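Cellulose-binding protein (PDB 2YHG) is of uncertain function but may hydrolyse glycosidic bonds in carbohydrate metabolism, this piece joining a nucleoside hydrolase-like domain to a C-terminal beta domain. Local coordinates at residues S46-L51 against G231-N236; L359-S364 against I414-R419; R30-T35 against S131-A136. One frame throughout, in Å; residues are numbered along the deposited sequence.

Contact 1 of 3, residues S46-L51 against G231-N236; sequences SLVRQL and GAVYPN
Val48, on helix 42-52, faces the turn that leaves helix 228-232, and its CA comes within 6.5 Å of the CA of Tyr234. The backbone bond from Tyr234 N to Gly231 O (3.1 Å) closes that turn, and Val233 and Tyr234 both touch Val48. Beta-branching suits Val48 to this place, because its two methyls can serve two neighbours at once. With CG1 anti to the backbone N (chi1 169°), that methyl lies in the plane of the Tyr234 ring at its edge, 4.0 Å from CD2, and Val48 CB is slightly nearer to CD2 at 3.9 Å. The ring therefore offers its rim to the helix, not a face. The second methyl, Val48 CG2, goes to Val233, where it meets CG2 at 4.0 Å and lies equally close against the carbonyl O. Val233 is buried further by Arg81 and Ala85 of helix 77-93.

A tyrosine fits here because its ring edge can pack against an aliphatic side chain while its hydroxyl reaches a polar group. Tyr234 OH is hydrogen-bonded to OE2 of Glu242, whose OE1 forms a salt bridge with Arg49 NE, so one carboxylate ties both segments together indirectly. On the backbone side, Tyr234 O accepts from NE2 of Gln225, a residue of a magnesium site. The direct contact is van der Waals packing with no polar bond of its own, giving shape but little direction; the bond from Tyr234 OH to Glu242 OE2, a carboxylate that Arg49 also grips, probably helps set the rotation of the ring.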
loop_
_atom_site.group_PDB
_atom_site.type_symbol
_atom_site.label_atom_id
_atom_site.label_comp_id
_atom_site.label_asym_id
_atom_site.label_seq_id
_atom_site.Cartn_x
_atom_site.Cartn_y
_atom_site.Cartn_z
ATOM N N SER A 46 -9.163 7.651 4.611
ATOM C CA SER A 46 -8.289 6.789 3.844
ATOM C C SER A 46 -8.753 6.660 2.405
ATOM O O SER A 46 -7.915 6.660 1.498
ATOM C CB SER A 46 -8.220 5.409 4.508
ATOM O OG SER A 46 -7.540 5.466 5.769
ATOM N N LEU A 47 -10.062 6.508 2.183
ATOM C CA LEU A 47 -10.534 6.379 0.819
ATOM C C LEU A 47 -10.258 7.652 0.022
ATOM O O LEU A 47 -9.884 7.562 -1.148
ATOM C CB LEU A 47 -11.992 5.983 0.783
ATOM C CG LEU A 47 -12.538 5.760 -0.637
ATOM C CD1 LEU A 47 -11.738 4.710 -1.403
ATOM C CD2 LEU A 47 -14.029 5.402 -0.583
ATOM N N VAL A 48 -10.422 8.826 0.631
ATOM C CA VAL A 48 -10.101 10.060 -0.083
ATOM C C VAL A 48 -8.638 10.068 -0.522
ATOM O O VAL A 48 -8.339 10.384 -1.679
ATOM C CB VAL A 48 -10.453 11.286 0.780
ATOM C CG1 VAL A 48 -9.869 12.564 0.137
ATOM C CG2 VAL A 48 -11.982 11.407 0.948
ATOM N N ARG A 49 -7.725 9.728 0.383
ATOM C CA ARG A 49 -6.316 9.693 -0.003
ATOM C C ARG A 49 -6.071 8.671 -1.109
ATOM O O ARG A 49 -5.388 8.958 -2.103
ATOM C CB ARG A 49 -5.397 9.415 1.178
ATOM C CG ARG A 49 -3.932 9.542 0.774
ATOM C CD ARG A 49 -2.952 8.965 1.760
ATOM N NE ARG A 49 -3.068 9.579 3.094
ATOM C CZ ARG A 49 -2.250 10.469 3.630
ATOM N NH1 ARG A 49 -1.114 10.816 3.055
ATOM N NH2 ARG A 49 -2.556 10.971 4.814
ATOM N N GLN A 50 -6.650 7.479 -0.979
ATOM C CA GLN A 50 -6.452 6.467 -2.012
ATOM C C GLN A 50 -6.943 7.012 -3.360
ATOM O O GLN A 50 -6.305 6.766 -4.405
ATOM C CB GLN A 50 -7.162 5.173 -1.660
ATOM C CG GLN A 50 -7.235 4.125 -2.762
ATOM C CD GLN A 50 -5.904 3.518 -3.171
ATOM O OE1 GLN A 50 -5.589 2.395 -2.764
ATOM N NE2 GLN A 50 -5.131 4.232 -3.972
ATOM N N LEU A 51 -8.060 7.699 -3.382
ATOM C CA LEU A 51 -8.595 8.184 -4.658
ATOM C C LEU A 51 -7.693 9.200 -5.333
ATOM O O LEU A 51 -7.512 9.130 -6.544
ATOM C CB LEU A 51 -10.017 8.679 -4.491
ATOM C CG LEU A 51 -11.034 7.569 -4.184
ATOM C CD1 LEU A 51 -12.361 8.237 -3.846
ATOM C CD2 LEU A 51 -11.187 6.625 -5.317
ATOM N N GLY A 231 -12.039 17.323 -0.400
ATOM C CA GLY A 231 -11.743 17.780 0.938
ATOM C C GLY A 231 -12.974 17.841 1.827
ATOM O O GLY A 231 -12.911 17.535 3.015
ATOM N N ALA A 232 -14.116 18.176 1.234
ATOM C CA ALA A 232 -15.355 18.319 1.973
ATOM C C ALA A 232 -15.901 16.958 2.459
ATOM O O ALA A 232 -16.764 16.916 3.334
ATOM C CB ALA A 232 -16.388 19.044 1.124
ATOM N N VAL A 233 -15.451 15.852 1.870
ATOM C CA VAL A 233 -15.842 14.524 2.352
ATOM C C VAL A 233 -14.716 13.814 3.126
ATOM O O VAL A 233 -14.824 12.621 3.427
ATOM C CB VAL A 233 -16.384 13.632 1.200
ATOM C CG1 VAL A 233 -17.638 14.232 0.590
ATOM C CG2 VAL A 233 -15.333 13.374 0.155
ATOM N N TYR A 234 -13.671 14.555 3.482
ATOM C CA TYR A 234 -12.594 14.059 4.354
ATOM C C TYR A 234 -12.932 14.499 5.768
ATOM O O TYR A 234 -12.800 15.678 6.088
ATOM C CB TYR A 234 -11.255 14.626 3.896
ATOM C CG TYR A 234 -10.067 14.040 4.623
ATOM C CD1 TYR A 234 -9.751 14.420 5.899
ATOM C CD2 TYR A 234 -9.217 13.094 4.023
ATOM C CE1 TYR A 234 -8.699 13.872 6.609
ATOM C CE2 TYR A 234 -8.138 12.531 4.724
ATOM C CZ TYR A 234 -7.889 12.924 6.005
ATOM O OH TYR A 234 -6.896 12.383 6.757
ATOM N N PRO A 235 -13.401 13.605 6.635
ATOM C CA PRO A 235 -13.882 14.057 7.945
ATOM C C PRO A 235 -12.729 14.274 8.922
ATOM O O PRO A 235 -11.626 13.759 8.704
ATOM C CB PRO A 235 -14.736 12.892 8.409
ATOM C CG PRO A 235 -14.064 11.681 7.777
ATOM C CD PRO A 235 -13.661 12.170 6.424
ATOM N N ASN A 236 -13.001 14.996 10.000
ATOM C CA ASN A 236 -12.053 15.106 11.084
ATOM C C ASN A 236 -11.803 13.744 11.725
ATOM O O ASN A 236 -12.652 12.853 11.751
ATOM C CB ASN A 236 -12.597 16.051 12.152
ATOM C CG ASN A 236 -12.518 17.491 11.762
ATOM O OD1 ASN A 236 -11.845 17.873 10.813
ATOM N ND2 ASN A 236 -13.155 18.329 12.554
#

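Contact 2 of 3, residues L359-S364 against I414-R419; sequences LDASGS and ILLTLR
Ile414 begins the row of side chains on strand 411-420 that faces residues 359-364. Its CG2, anti to the backbone N, points across to Leu359 and lies 3.8 Å from Leu359 CD1, the two branched chains crossing at a slant. Val401 touches both residues and Val432 also covers Leu359, so these bulky aliphatic groups are well suited to a buried place. Leu415 turns to the other side of the strand, toward Ser377 and Leu256.

Leu416 comes back to the interior. With CG anti to the backbone N (chi1 173°), it stretches far enough for CD2 to meet Ala361 CB at 3.7 Å; the small alanine leaves room for this long leucine, and Trp376 packs on Ala361 as well. The two segments belong to different sheets, 356-360 to a three-stranded antiparallel one and 411-420 to a mixed four-stranded one. They pack face to face as in an immunoglobulin-like beta-sandwich, the C-terminal domain of this chain.

At Thr417 the chain again turns outward, to Tyr427 and Tyr429. Leu418 returns inward opposite Ser364, where the strand has already given way to a tight turn. Asp360 starts that turn with an Asx turn: OD1 accepts from Ser362 N at 2.9 Å, met from above the carboxylate plane, and from Ser362 OG at 2.7 Å on its syn lone pair. Gly363 takes a positive phi (109°), where a CB would collide with Ser362 O, hence glycine, and Ala361 O then receives both Ser364 N (3.0 Å) and Ser364 OG (2.7 Å), the hydroxyl lying in the carbonyl plane. Ser364 OG is also bonded to Val337 N, while Ser364 CB lies 3.8 Å from Leu418 CD2 in one of two conformers modelled for that leucine, which makes this last contact less certain.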
loop_
_atom_site.group_PDB
_atom_site.type_symbol
_atom_site.label_atom_id
_atom_site.label_comp_id
_atom_site.label_asym_id
_atom_site.label_seq_id
_atom_site.Cartn_x
_atom_site.Cartn_y
_atom_site.Cartn_z
ATOM N N LEU A 359 26.469 4.101 -9.492
ATOM C CA LEU A 359 25.022 4.283 -9.646
ATOM C C LEU A 359 24.792 5.755 -9.952
ATOM O O LEU A 359 25.071 6.613 -9.136
ATOM C CB LEU A 359 24.268 3.867 -8.383
ATOM C CG LEU A 359 24.387 2.399 -7.957
ATOM C CD1 LEU A 359 23.702 2.184 -6.599
ATOM C CD2 LEU A 359 23.867 1.442 -9.000
ATOM N N ASP A 360 24.341 6.017 -11.165
ATOM C CA ASP A 360 24.279 7.366 -11.688
ATOM C C ASP A 360 22.834 7.731 -11.991
ATOM O O ASP A 360 22.228 7.126 -12.861
ATOM C CB ASP A 360 25.131 7.436 -12.970
ATOM C CG ASP A 360 25.279 8.812 -13.510
ATOM O OD1 ASP A 360 24.652 9.760 -12.994
ATOM O OD2 ASP A 360 26.046 8.928 -14.491
ATOM N N ALA A 361 22.308 8.690 -11.233
ATOM C CA ALA A 361 20.940 9.139 -11.389
ATOM C C ALA A 361 20.815 10.353 -12.302
ATOM O O ALA A 361 19.720 10.945 -12.384
ATOM C CB ALA A 361 20.327 9.440 -10.018
ATOM N N SER A 362 21.873 10.733 -13.000
ATOM C CA SER A 362 21.735 11.755 -14.055
ATOM C C SER A 362 20.621 11.333 -15.085
ATOM O O SER A 362 20.479 10.262 -15.524
ATOM C CB SER A 362 23.122 11.933 -14.745
ATOM O OG SER A 362 24.084 12.243 -13.803
ATOM N N GLY A 363 19.896 12.225 -15.733
ATOM C CA GLY A 363 18.857 11.521 -16.474
ATOM C C GLY A 363 17.484 11.751 -15.853
ATOM O O GLY A 363 16.432 11.469 -16.429
ATOM N N SER A 364 17.617 11.577 -14.410
ATOM C CA SER A 364 16.428 11.886 -13.634
ATOM C C SER A 364 15.947 13.268 -14.069
ATOM O O SER A 364 16.735 14.098 -14.506
ATOM C CB SER A 364 16.737 11.876 -12.143
ATOM O OG SER A 364 17.136 10.597 -11.655
ATOM N N ILE A 414 20.457 -0.504 -1.911
ATOM C CA ILE A 414 20.825 0.892 -2.014
ATOM C C ILE A 414 19.627 1.666 -2.490
ATOM O O ILE A 414 19.018 1.288 -3.485
ATOM C CB ILE A 414 22.010 1.086 -2.969
ATOM C CG1 ILE A 414 23.207 0.204 -2.577
ATOM C CG2 ILE A 414 22.363 2.556 -3.055
ATOM C CD1 ILE A 414 23.812 0.523 -1.223
ATOM N N LEU A 415 19.254 2.731 -1.798
ATOM C CA LEU A 415 18.118 3.537 -2.170
ATOM C C LEU A 415 18.501 4.916 -2.662
ATOM O O LEU A 415 19.194 5.667 -1.961
ATOM C CB LEU A 415 17.173 3.680 -0.988
ATOM C CG LEU A 415 15.890 4.446 -1.263
ATOM C CD1 LEU A 415 15.027 3.756 -2.315
ATOM C CD2 LEU A 415 15.105 4.682 0.047
ATOM N N LEU A 416 18.021 5.274 -3.850
ATOM C CA LEU A 416 18.016 6.665 -4.289
ATOM C C LEU A 416 16.708 7.292 -3.818
ATOM O O LEU A 416 15.624 6.812 -4.152
ATOM C CB LEU A 416 18.054 6.755 -5.808
ATOM C CG LEU A 416 17.874 8.166 -6.374
ATOM C CD1 LEU A 416 19.023 9.084 -6.002
ATOM C CD2 LEU A 416 17.620 8.090 -7.890
ATOM N N THR A 417 16.806 8.391 -3.082
ATOM C CA THR A 417 15.695 9.279 -2.836
ATOM C C THR A 417 15.948 10.579 -3.594
ATOM O O THR A 417 16.974 11.230 -3.407
ATOM C CB THR A 417 15.529 9.570 -1.324
ATOM O OG1 THR A 417 15.300 8.352 -0.632
ATOM C CG2 THR A 417 14.338 10.494 -1.071
ATOM N N LEU A 418 15.018 10.895 -4.469
ATOM C CA LEU A 418 15.050 12.082 -5.274
ATOM C C LEU A 418 14.027 13.066 -4.653
ATOM O O LEU A 418 12.916 12.669 -4.359
ATOM C CB LEU A 418 14.671 11.637 -6.686
ATOM C CG LEU A 418 14.880 12.585 -7.840
ATOM C CD1 LEU A 418 16.345 12.980 -7.996
ATOM C CD2 LEU A 418 14.360 12.012 -9.132
ATOM N N ARG A 419 14.386 14.344 -4.523
ATOM C CA ARG A 419 13.497 15.343 -3.927
ATOM C C ARG A 419 13.561 16.587 -4.770
ATOM O O ARG A 419 14.671 17.098 -5.032
ATOM C CB ARG A 419 13.961 15.681 -2.502
ATOM C CG ARG A 419 13.123 16.720 -1.776
ATOM C CD ARG A 419 13.735 17.085 -0.445
ATOM N NE ARG A 419 14.864 17.973 -0.652
ATOM C CZ ARG A 419 15.951 18.006 0.086
#

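Contact 3 of 3, residues R30-T35 against S131-A136; sequences RVIHTT and SNLIIA
Ile32 and Thr34 pack with Leu133 and Ile134 where helix 129-139 covers one face of the parallel sheet, over its strand 30-35. The two elements run nearly antiparallel (166°), their axes 10.4 Å apart, as in alternating beta-alpha folds of the Rossmann kind. The helix precedes strand 146-150, which pairs with strand 30-35, and Ile32 also touches Val146 there. Just beyond Thr34, Asp36 binds calcium at the carboxyl end of the strand.

Ile32 does most of the touching. Its CD1 end goes to Leu133, meeting CD2 at 3.7 Å, the side chains passing each other in opposite directions. Its CG2 methyl, anti to the backbone N, reaches CG1 of Ile134 at 4.1 Å. Thr34 adds a looser touch, its CG2 lying 4.4 Å from Ile134 CD1. Threonine suits this spot because the methyl can face the helix while OG1 is hydrogen-bonded to Thr149 O on the adjoining strand. Ile134 is also backed by Ala160 of helix 155-167.

Branched aliphatic groups hold helix to sheet by shape and dispersion, and the one polar group among them is satisfied within the sheet.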
loop_
_atom_site.group_PDB
_atom_site.type_symbol
_atom_site.label_atom_id
_atom_site.label_comp_id
_atom_site.label_asym_id
_atom_site.label_seq_id
_atom_site.Cartn_x
_atom_site.Cartn_y
_atom_site.Cartn_z
ATOM N N ARG A 30 -2.033 -4.202 -8.249
ATOM C CA ARG A 30 -3.468 -4.457 -8.226
ATOM C C ARG A 30 -3.922 -4.529 -6.782
ATOM O O ARG A 30 -3.396 -5.338 -6.012
ATOM C CB ARG A 30 -3.759 -5.782 -8.912
ATOM C CG ARG A 30 -3.296 -5.866 -10.379
ATOM C CD ARG A 30 -3.497 -7.248 -10.949
ATOM N NE ARG A 30 -4.911 -7.599 -10.983
ATOM C CZ ARG A 30 -5.366 -8.837 -11.118
ATOM N NH1 ARG A 30 -4.510 -9.870 -11.150
ATOM N NH2 ARG A 30 -6.656 -9.051 -11.196
ATOM N N VAL A 31 -4.961 -3.782 -6.452
ATOM C CA VAL A 31 -5.413 -3.711 -5.063
ATOM C C VAL A 31 -6.932 -3.668 -4.999
ATOM O O VAL A 31 -7.590 -2.955 -5.773
ATOM C CB VAL A 31 -4.821 -2.485 -4.337
ATOM C CG1 VAL A 31 -5.186 -2.528 -2.837
ATOM C CG2 VAL A 31 -3.325 -2.406 -4.481
ATOM N N ILE A 32 -7.492 -4.411 -4.034
ATOM C CA ILE A 32 -8.883 -4.401 -3.695
ATOM C C ILE A 32 -8.942 -4.063 -2.201
ATOM O O ILE A 32 -8.296 -4.733 -1.397
ATOM C CB ILE A 32 -9.491 -5.793 -3.932
ATOM C CG1 ILE A 32 -9.505 -6.114 -5.428
ATOM C CG2 ILE A 32 -10.869 -5.910 -3.291
ATOM C CD1 ILE A 32 -9.780 -7.576 -5.731
ATOM N N HIS A 33 -9.782 -3.099 -1.829
ATOM C CA HIS A 33 -9.971 -2.740 -0.431
ATOM C C HIS A 33 -11.306 -3.222 0.058
ATOM O O HIS A 33 -12.330 -3.064 -0.604
ATOM C CB HIS A 33 -9.875 -1.250 -0.227
ATOM C CG HIS A 33 -8.556 -0.709 -0.595
ATOM N ND1 HIS A 33 -7.398 -1.193 -0.026
ATOM C CD2 HIS A 33 -8.203 0.289 -1.444
ATOM C CE1 HIS A 33 -6.392 -0.488 -0.519
ATOM N NE2 HIS A 33 -6.843 0.401 -1.392
ATOM N N THR A 34 -11.305 -3.773 1.273
ATOM C CA THR A 34 -12.536 -4.021 2.011
ATOM C C THR A 34 -12.522 -3.146 3.248
ATOM O O THR A 34 -11.472 -2.983 3.881
ATOM C CB THR A 34 -12.743 -5.520 2.346
ATOM O OG1 THR A 34 -11.984 -5.943 3.510
ATOM C CG2 THR A 34 -12.398 -6.432 1.173
ATOM N N THR A 35 -13.644 -2.501 3.552
ATOM C CA THR A 35 -13.655 -1.433 4.554
ATOM C C THR A 35 -14.963 -1.446 5.336
ATOM O O THR A 35 -16.069 -1.522 4.740
ATOM C CB THR A 35 -13.423 -0.034 3.911
ATOM O OG1 THR A 35 -13.784 0.983 4.852
ATOM C CG2 THR A 35 -14.265 0.195 2.644
ATOM N N SER A 131 -17.211 -10.674 -2.388
ATOM C CA SER A 131 -16.461 -11.905 -2.371
ATOM C C SER A 131 -16.307 -12.433 -3.788
ATOM O O SER A 131 -15.246 -12.888 -4.173
ATOM C CB SER A 131 -17.064 -12.933 -1.398
ATOM O OG SER A 131 -18.346 -13.376 -1.775
ATOM N N ASN A 132 -17.383 -12.369 -4.556
ATOM C CA ASN A 132 -17.288 -12.806 -5.945
ATOM C C ASN A 132 -16.343 -11.910 -6.737
ATOM O O ASN A 132 -15.654 -12.421 -7.639
ATOM C CB ASN A 132 -18.672 -12.816 -6.605
ATOM C CG ASN A 132 -19.535 -13.963 -6.160
ATOM O OD1 ASN A 132 -19.045 -14.963 -5.621
ATOM N ND2 ASN A 132 -20.837 -13.835 -6.384
ATOM N N LEU A 133 -16.297 -10.618 -6.458
ATOM C CA LEU A 133 -15.384 -9.707 -7.135
ATOM C C LEU A 133 -13.938 -10.122 -6.880
ATOM O O LEU A 133 -13.103 -10.133 -7.796
ATOM C CB LEU A 133 -15.672 -8.266 -6.668
ATOM C CG LEU A 133 -14.801 -7.134 -7.246
ATOM C CD1 LEU A 133 -15.457 -5.810 -6.972
ATOM C CD2 LEU A 133 -13.388 -7.087 -6.613
ATOM N N ILE A 134 -13.606 -10.489 -5.643
ATOM C CA ILE A 134 -12.295 -10.948 -5.322
ATOM C C ILE A 134 -11.956 -12.203 -6.113
ATOM O O ILE A 134 -10.853 -12.336 -6.649
ATOM C CB ILE A 134 -12.119 -11.133 -3.797
ATOM C CG1 ILE A 134 -12.198 -9.799 -3.093
ATOM C CG2 ILE A 134 -10.831 -11.859 -3.479
ATOM C CD1 ILE A 134 -12.376 -9.902 -1.595
ATOM N N ILE A 135 -12.855 -13.185 -6.128
ATOM C CA ILE A 135 -12.608 -14.402 -6.904
ATOM C C ILE A 135 -12.282 -14.060 -8.367
ATOM O O ILE A 135 -11.319 -14.572 -8.941
ATOM C CB ILE A 135 -13.778 -15.386 -6.822
ATOM C CG1 ILE A 135 -13.986 -15.864 -5.372
ATOM C CG2 ILE A 135 -13.558 -16.574 -7.752
ATOM C CD1 ILE A 135 -15.202 -16.723 -5.181
ATOM N N ALA A 136 -13.109 -13.205 -8.953
ATOM C CA ALA A 136 -12.926 -12.878 -10.360
ATOM C C ALA A 136 -11.597 -12.197 -10.609
ATOM O O ALA A 136 -10.920 -12.444 -11.617
ATOM C CB ALA A 136 -14.066 -12.023 -10.863
#

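From the N terminus, strand 30-35 opens contact 3 and helix 42-52 opens contact 1 directly after it. Contact 3 closes first, at 131-136, and contact 1 later, at 231-236, so the two loops cross. Both lie in the nucleoside hydrolase-like domain: residues 131-136 and 46-51 sit on opposite faces of its parallel sheet, and His33 NE2 probably bonds to Gln50 OE1 (2.7 Å) between strand and helix. Contact 2 comes wholly afterwards, closing a short loop of 49 intervening residues that joins the two sheets of the C-terminal domain. Its centre is 32 Å from that of contact 1 and 35 Å from that of contact 3.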